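Local coordinates for protein galactose mutarotase related enzyme (Lactobacillus casei, PDB 3Q1N) that probably binds carbohydrate and, as in the aldose 1-epimerase family, may interconvert the anomers of a sugar, at residues A[159-164]-A[252-257]. Sequence-based numbering, arbitrary orientation.
Sequences YDLTVE and IAVEPF. With EDO (1,2-ethanediol), chain J.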
# COMPACT_ATOMS: atom_id res chain seq x y z
N TYR A 159 13.75 -11.72 9.68
CA TYR A 159 12.40 -11.18 9.68
C TYR A 159 11.45 -12.14 8.98
O TYR A 159 11.79 -12.73 7.92
CB TYR A 159 12.35 -9.81 8.99
CG TYR A 159 12.85 -8.68 9.88
CD1 TYR A 159 14.21 -8.39 9.99
CD2 TYR A 159 11.96 -7.94 10.63
CE1 TYR A 159 14.65 -7.42 10.84
CE2 TYR A 159 12.39 -6.94 11.45
CZ TYR A 159 13.74 -6.68 11.56
OH TYR A 159 14.22 -5.68 12.38
N ASP A 160 10.28 -12.31 9.57
CA ASP A 160 9.22 -13.09 8.96
C ASP A 160 7.96 -12.24 8.96
O ASP A 160 7.85 -11.28 9.72
CB ASP A 160 8.87 -14.37 9.76
CG ASP A 160 9.99 -15.43 9.82
OD1 ASP A 160 11.02 -15.41 9.12
OD2 ASP A 160 9.84 -16.30 10.71
N LEU A 161 7.04 -12.57 8.05
CA LEU A 161 5.68 -12.12 8.12
C LEU A 161 4.88 -13.27 8.66
O LEU A 161 4.95 -14.38 8.15
CB LEU A 161 5.17 -11.74 6.74
CG LEU A 161 3.88 -10.94 6.77
CD1 LEU A 161 4.17 -9.54 7.23
CD2 LEU A 161 3.21 -10.92 5.37
N THR A 162 4.12 -13.02 9.72
CA THR A 162 3.23 -14.01 10.29
C THR A 162 1.82 -13.51 10.08
O THR A 162 1.54 -12.33 10.33
CB THR A 162 3.52 -14.26 11.78
OG1 THR A 162 4.90 -14.62 11.93
CG2 THR A 162 2.68 -15.39 12.34
N VAL A 163 0.94 -14.40 9.61
CA VAL A 163 -0.45 -14.00 9.25
C VAL A 163 -1.50 -14.83 9.95
O VAL A 163 -1.28 -15.99 10.28
CB VAL A 163 -0.70 -14.02 7.74
CG1 VAL A 163 0.30 -13.12 7.01
CG2 VAL A 163 -0.66 -15.46 7.16
N GLU A 164 -2.65 -14.21 10.18
CA GLU A 164 -3.81 -14.94 10.69
C GLU A 164 -5.11 -14.25 10.34
O GLU A 164 -5.12 -13.02 10.20
CB GLU A 164 -3.70 -15.14 12.20
CG GLU A 164 -3.84 -13.91 13.05
CD GLU A 164 -5.29 -13.42 13.29
OE1 GLU A 164 -6.24 -14.22 13.19
OE2 GLU A 164 -5.46 -12.23 13.61
N ILE A 252 11.68 -3.13 4.51
CA ILE A 252 10.75 -4.02 3.83
C ILE A 252 9.41 -3.32 3.85
O ILE A 252 9.01 -2.79 4.90
CB ILE A 252 10.65 -5.39 4.53
CG1 ILE A 252 12.00 -6.11 4.50
CG2 ILE A 252 9.55 -6.28 3.81
CD1 ILE A 252 12.04 -7.36 5.40
N ALA A 253 8.80 -3.20 2.65
CA ALA A 253 7.45 -2.68 2.52
C ALA A 253 6.42 -3.79 2.64
O ALA A 253 6.60 -4.89 2.11
CB ALA A 253 7.29 -1.91 1.17
N VAL A 254 5.32 -3.48 3.33
CA VAL A 254 4.22 -4.42 3.55
C VAL A 254 2.99 -3.61 3.24
O VAL A 254 2.65 -2.68 3.98
CB VAL A 254 4.21 -5.02 4.98
CG1 VAL A 254 3.12 -6.12 5.05
CG2 VAL A 254 5.62 -5.60 5.35
N GLU A 255 2.35 -3.93 2.10
CA GLU A 255 1.50 -3.00 1.39
C GLU A 255 0.08 -3.50 1.22
O GLU A 255 -0.17 -4.44 0.44
CB GLU A 255 2.12 -2.73 0.01
CG GLU A 255 3.65 -2.43 -0.00
CD GLU A 255 4.23 -2.45 -1.40
OE1 GLU A 255 3.47 -2.70 -2.36
OE2 GLU A 255 5.45 -2.23 -1.55
N PRO A 256 -0.87 -2.91 1.96
CA PRO A 256 -2.25 -3.34 1.78
C PRO A 256 -2.78 -2.93 0.39
O PRO A 256 -2.68 -1.75 0.04
CB PRO A 256 -2.99 -2.61 2.92
CG PRO A 256 -1.95 -2.33 3.97
CD PRO A 256 -0.71 -2.03 3.15
N PHE A 257 -3.35 -3.90 -0.33
CA PHE A 257 -3.86 -3.69 -1.71
C PHE A 257 -5.35 -4.01 -1.79
O PHE A 257 -5.78 -5.16 -1.51
CB PHE A 257 -3.17 -4.63 -2.73
CG PHE A 257 -1.80 -4.20 -3.27
CD1 PHE A 257 -1.05 -3.16 -2.73
CD2 PHE A 257 -1.25 -4.91 -4.31
CE1 PHE A 257 0.20 -2.84 -3.25
CE2 PHE A 257 -0.02 -4.58 -4.82
CZ PHE A 257 0.71 -3.57 -4.31
C1 EDO J . 5.77 -2.97 -4.79
O1 EDO J . 4.39 -2.56 -4.92
C2 EDO J . 6.68 -2.27 -5.78
O2 EDO J . 6.65 -0.84 -5.61
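Tyr-159 faces Ile-252 with its CB, which lies 4.4 Å from Ile-252 CD1, while its ring carries on to meet the ring of His-225 with the planes about 25° apart. Tyr-159 OH is hydrogen-bonded to Gly-149 N, so the hydroxyl lets a buried ring end on a polar partner. At the edge of the Phe-257 ring, in its plane, sits O1 of an ethanediol, probably from the crystallisation liquor, 3.9 Å from CZ. Between the strands the contact is wholly apolar: Leu-161 CD1 reaches Val-254 CG1 at 4.2 Å, the two side chains crossing at a slant. Val-254 CG1 stands opposite the backbone N (chi1 -174°), which directs that methyl at the leucine; branched aliphatics suit this buried seam because they touch lightly across it and bring no polar atom needing a partner. The seam joins two antiparallel sheets facing one another in the family's β-sandwich. Glu-255 turns to the other side of its strand, its extended chain bringing OE1 to accept a 2.7 Å hydrogen bond from ethanediol O1. Were Glu-255 replaced by alanine, that hydroxyl would probably lose its carboxylate acceptor, although His-143 NE2 also bonds the diol. One strand thus offers hydrocarbon to the sandwich interior and a carboxylate to a diol; such molecules often mark pockets, consistent with a sugar site.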